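Long-range contacts in L-iditol 2-dehydrogenase (Clostridium scindens, PDB 4OH1), which probably catalyses the zinc-dependent, NAD+-linked oxidation of L-iditol and related polyols: residues A[2-7]-A[129-134]; A[178-183]-A[202-207]. All blocks are in the same frame, centred on the assembly; numbering follows the deposited sequence.

Interaction 1: residues A[2-7]-A[129-134]; sequences MRQLFV and GFSEYA
The carboxylate of E132 lies alongside R3, from its backbone N to its guanidinium, and three N-H groups of R3 hold it. OE2 takes two bonds from one face of its plane, a salt bridge from R3 NE at 2.6 Å and a second bond from R3 NH2 at 2.9 Å; it lies in the guanidinium plane, while the carboxylate is turned 64° against that group. The bend of R3 at chi3 (-65°) places NE within this reach. OE1 accepts the backbone N of R3 at 2.8 Å from above the carboxylate, and E132 N returns a bond to R3 O. Glutamate suits the place because its extended chain carries one oxygen to the main chain and the other to the guanidinium. Further along, L5 N donates almost straight to F130 O (2.9 Å, 171°), and L5 CB packs on F130 CB at 4.0 Å. Between these bonds Q4 and S131 form a single bridge. At the other end the selenomethionine M2, its polarisable SE 3.6 Å from Y133 O, reaches the edge of the Y133 ring. Strand 2-9 is thereby tied to the loop entering strand 133-137. R3 NH2 also donates to E351 O and NH1 to T328 OG1, so one arginine near the N-terminus links E132 to the chain's last residue.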
# COMPACT_ATOMS: atom_id res chain seq x y z
N MSE A 2 -8.48 12.14 -46.88
CA MSE A 2 -8.71 10.79 -46.42
C MSE A 2 -10.11 10.66 -45.86
O MSE A 2 -10.78 11.66 -45.62
CB MSE A 2 -7.75 10.56 -45.28
CG MSE A 2 -7.87 11.70 -44.30
SE MSE A 2 -7.23 11.20 -42.62
CE MSE A 2 -7.86 12.61 -41.41
N ARG A 3 -10.52 9.43 -45.59
CA ARG A 3 -11.82 9.14 -44.96
C ARG A 3 -11.79 9.33 -43.42
O ARG A 3 -10.90 8.84 -42.76
CB ARG A 3 -12.25 7.71 -45.29
CG ARG A 3 -12.28 7.44 -46.79
CD ARG A 3 -12.81 6.07 -47.12
NE ARG A 3 -11.91 5.05 -46.61
CZ ARG A 3 -12.22 3.76 -46.48
NH1 ARG A 3 -13.42 3.31 -46.78
NH2 ARG A 3 -11.30 2.93 -45.98
N GLN A 4 -12.74 10.07 -42.87
CA GLN A 4 -12.86 10.20 -41.43
C GLN A 4 -14.34 10.30 -41.06
O GLN A 4 -15.08 10.91 -41.79
CB GLN A 4 -12.12 11.42 -40.95
CG GLN A 4 -12.24 11.69 -39.44
CD GLN A 4 -11.26 12.76 -38.97
OE1 GLN A 4 -10.57 13.35 -39.77
NE2 GLN A 4 -11.16 12.97 -37.65
N LEU A 5 -14.72 9.73 -39.90
CA LEU A 5 -16.07 9.81 -39.36
C LEU A 5 -16.16 10.92 -38.34
O LEU A 5 -15.25 11.10 -37.57
CB LEU A 5 -16.42 8.53 -38.63
CG LEU A 5 -16.17 7.29 -39.46
CD1 LEU A 5 -16.61 6.04 -38.70
CD2 LEU A 5 -16.87 7.40 -40.77
N PHE A 6 -17.30 11.59 -38.31
CA PHE A 6 -17.56 12.68 -37.40
C PHE A 6 -18.93 12.46 -36.80
O PHE A 6 -19.84 11.86 -37.41
CB PHE A 6 -17.58 14.01 -38.17
CG PHE A 6 -16.24 14.41 -38.71
CD1 PHE A 6 -15.77 13.88 -39.92
CD2 PHE A 6 -15.44 15.31 -38.02
CE1 PHE A 6 -14.53 14.24 -40.42
CE2 PHE A 6 -14.18 15.68 -38.52
CZ PHE A 6 -13.72 15.14 -39.72
N VAL A 7 -19.09 12.95 -35.58
CA VAL A 7 -20.38 12.98 -34.94
C VAL A 7 -21.03 14.20 -35.53
O VAL A 7 -20.51 15.30 -35.35
CB VAL A 7 -20.24 13.17 -33.42
CG1 VAL A 7 -21.60 13.36 -32.76
CG2 VAL A 7 -19.55 11.98 -32.81
N GLY A 129 -9.63 8.77 -33.65
CA GLY A 129 -9.54 7.35 -33.84
C GLY A 129 -10.19 6.85 -35.08
O GLY A 129 -9.66 5.95 -35.71
N PHE A 130 -11.33 7.43 -35.44
CA PHE A 130 -12.10 7.00 -36.58
C PHE A 130 -11.73 7.77 -37.88
O PHE A 130 -12.57 8.32 -38.62
CB PHE A 130 -13.58 7.12 -36.24
CG PHE A 130 -14.02 6.12 -35.20
CD1 PHE A 130 -13.91 4.76 -35.43
CD2 PHE A 130 -14.58 6.55 -34.00
CE1 PHE A 130 -14.33 3.85 -34.47
CE2 PHE A 130 -14.99 5.64 -33.05
CZ PHE A 130 -14.86 4.28 -33.30
N SER A 131 -10.44 7.72 -38.15
CA SER A 131 -9.79 8.41 -39.20
C SER A 131 -8.78 7.45 -39.82
O SER A 131 -8.18 6.67 -39.14
CB SER A 131 -9.10 9.60 -38.56
OG SER A 131 -8.63 10.42 -39.54
N GLU A 132 -8.53 7.53 -41.10
CA GLU A 132 -7.55 6.64 -41.71
C GLU A 132 -6.13 6.97 -41.30
O GLU A 132 -5.29 6.08 -41.26
CB GLU A 132 -7.66 6.71 -43.23
CG GLU A 132 -8.90 6.03 -43.75
CD GLU A 132 -8.99 6.15 -45.26
OE1 GLU A 132 -8.72 7.27 -45.78
OE2 GLU A 132 -9.38 5.12 -45.88
N TYR A 133 -5.86 8.24 -40.97
CA TYR A 133 -4.54 8.65 -40.49
C TYR A 133 -4.74 9.61 -39.37
O TYR A 133 -5.59 10.49 -39.45
CB TYR A 133 -3.70 9.35 -41.60
CG TYR A 133 -3.41 8.45 -42.77
CD1 TYR A 133 -4.31 8.29 -43.79
CD2 TYR A 133 -2.25 7.68 -42.81
CE1 TYR A 133 -4.06 7.43 -44.82
CE2 TYR A 133 -2.00 6.81 -43.84
CZ TYR A 133 -2.90 6.71 -44.84
OH TYR A 133 -2.66 5.84 -45.86
N ALA A 134 -3.98 9.45 -38.31
CA ALA A 134 -4.12 10.39 -37.20
C ALA A 134 -2.77 10.71 -36.63
O ALA A 134 -1.88 9.85 -36.65
CB ALA A 134 -5.01 9.78 -36.13

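Interaction 2: residues A[178-183]-A[202-207]; sequences AIMGAG and TVFDIV
F204 and the selenomethionine M180 lie side by side on one face of the sheet, SE 3.7 Å from F204 CD1 in an oblique Met-aromatic contact. The M180 chain is bent twice, and the second bend (chi3 -68°) brings CE to 3.9 Å from F204 CB. A178, small enough to leave the ring its place, sets CB 3.8 Å from F204 CE1. On the other face the branched I179 and V203 touch, and both pack on V190 of helix 184-194. This buried part is stitched in parallel register by I179 N to T202 O, F204 N to I179 O and G181 N to F204 O, each 2.9 Å. It is the first beta-alpha-beta unit of a Rossmann-type domain, in which strand 176-180 runs through a glycine-rich turn, consistent with the GxGxxG pattern of such domains, into helix 184-194 and returns as strand 200-205. G181 has a positive phi (115°), at which a side chain would jam against the preceding carbonyl. Toward the partly exposed end the side-chain packing thins and polar bonds take over. D205 closes the strand there: OD2 accepts A182 N at 2.9 Å, nearly straight (169°), while OD1 uses its anti lone pair for V207 N in an Asx turn. A short acid suits this place because its two oxygens can hold the glycine turn and the start of helix 208-216 together.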
# COMPACT_ATOMS: atom_id res chain seq x y z
N ALA A 178 -18.04 -8.71 -7.46
CA ALA A 178 -19.33 -8.45 -8.15
C ALA A 178 -19.12 -7.41 -9.24
O ALA A 178 -18.61 -6.32 -8.96
CB ALA A 178 -20.38 -7.94 -7.16
N ILE A 179 -19.51 -7.74 -10.46
CA ILE A 179 -19.39 -6.82 -11.59
C ILE A 179 -20.77 -6.46 -12.08
O ILE A 179 -21.53 -7.34 -12.44
CB ILE A 179 -18.56 -7.43 -12.75
CG1 ILE A 179 -17.12 -7.68 -12.30
CG2 ILE A 179 -18.58 -6.53 -14.02
CD1 ILE A 179 -16.41 -8.71 -13.08
N MSE A 180 -21.09 -5.17 -12.05
CA MSE A 180 -22.42 -4.68 -12.54
C MSE A 180 -22.22 -4.27 -14.00
O MSE A 180 -21.48 -3.30 -14.31
CB MSE A 180 -22.95 -3.51 -11.76
CG MSE A 180 -22.58 -3.45 -10.29
SE MSE A 180 -23.11 -5.13 -9.34
CE MSE A 180 -24.98 -4.71 -9.57
N GLY A 181 -22.82 -5.05 -14.87
CA GLY A 181 -22.82 -4.76 -16.32
C GLY A 181 -22.06 -5.83 -17.09
O GLY A 181 -20.92 -6.09 -16.80
N ALA A 182 -22.72 -6.46 -18.04
CA ALA A 182 -22.08 -7.49 -18.87
C ALA A 182 -21.75 -6.99 -20.27
O ALA A 182 -21.91 -7.72 -21.26
CB ALA A 182 -22.94 -8.69 -18.94
N GLY A 183 -21.28 -5.73 -20.35
CA GLY A 183 -20.75 -5.19 -21.59
C GLY A 183 -19.28 -5.50 -21.79
O GLY A 183 -18.70 -6.35 -21.12
N THR A 202 -19.15 -12.85 -9.79
CA THR A 202 -20.58 -12.82 -10.16
C THR A 202 -20.87 -11.58 -10.96
O THR A 202 -20.56 -10.46 -10.55
CB THR A 202 -21.44 -12.74 -8.91
OG1 THR A 202 -21.14 -13.85 -8.07
CG2 THR A 202 -22.91 -12.76 -9.24
N VAL A 203 -21.44 -11.76 -12.13
CA VAL A 203 -21.83 -10.65 -12.99
C VAL A 203 -23.34 -10.43 -12.96
O VAL A 203 -24.15 -11.39 -12.90
CB VAL A 203 -21.35 -10.90 -14.43
CG1 VAL A 203 -21.83 -9.84 -15.42
CG2 VAL A 203 -19.81 -10.97 -14.46
N PHE A 204 -23.73 -9.17 -13.02
CA PHE A 204 -25.14 -8.79 -12.97
C PHE A 204 -25.51 -8.04 -14.25
O PHE A 204 -24.76 -7.19 -14.66
CB PHE A 204 -25.42 -7.91 -11.74
CG PHE A 204 -25.16 -8.56 -10.44
CD1 PHE A 204 -23.87 -8.65 -9.94
CD2 PHE A 204 -26.20 -9.05 -9.65
CE1 PHE A 204 -23.60 -9.22 -8.70
CE2 PHE A 204 -25.93 -9.62 -8.41
CZ PHE A 204 -24.59 -9.69 -7.96
N ASP A 205 -26.63 -8.39 -14.88
CA ASP A 205 -27.14 -7.60 -16.01
C ASP A 205 -28.64 -7.83 -16.16
O ASP A 205 -29.15 -8.72 -15.52
CB ASP A 205 -26.40 -8.02 -17.31
CG ASP A 205 -26.50 -6.98 -18.42
OD1 ASP A 205 -27.51 -6.94 -19.19
OD2 ASP A 205 -25.55 -6.18 -18.59
N ILE A 206 -29.33 -7.07 -17.04
CA ILE A 206 -30.77 -7.34 -17.41
C ILE A 206 -30.93 -8.40 -18.50
O ILE A 206 -31.91 -9.18 -18.58
CB ILE A 206 -31.43 -6.10 -17.99
CG1 ILE A 206 -31.15 -4.87 -17.13
CG2 ILE A 206 -32.93 -6.31 -18.08
CD1 ILE A 206 -31.34 -5.13 -15.64
N VAL A 207 -29.98 -8.41 -19.39
CA VAL A 207 -30.13 -9.12 -20.63
C VAL A 207 -29.57 -10.53 -20.48
O VAL A 207 -28.43 -10.69 -20.15
CB VAL A 207 -29.39 -8.34 -21.73
CG1 VAL A 207 -29.45 -9.06 -23.10
CG2 VAL A 207 -29.93 -6.88 -21.77

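The two interactions follow one another in series along the chain, 2-7 with 129-134 closing before 178-183 with 202-207 begins. Their centres lie 32 Å apart on opposite sides of the chain's centre, with nearest atoms about 16 Å apart, and they share no sheet. Interaction 1 belongs to the GroES-like half, where the side chain of F130 is about 9 Å from a bound zinc ion; interaction 2 lies in the six-stranded parallel sheet of the Rossmann-type half, away from the metal sites. Each is thus internal to a different domain, consistent with the family's division of labour between a zinc-bearing catalytic domain and a nucleotide-binding one.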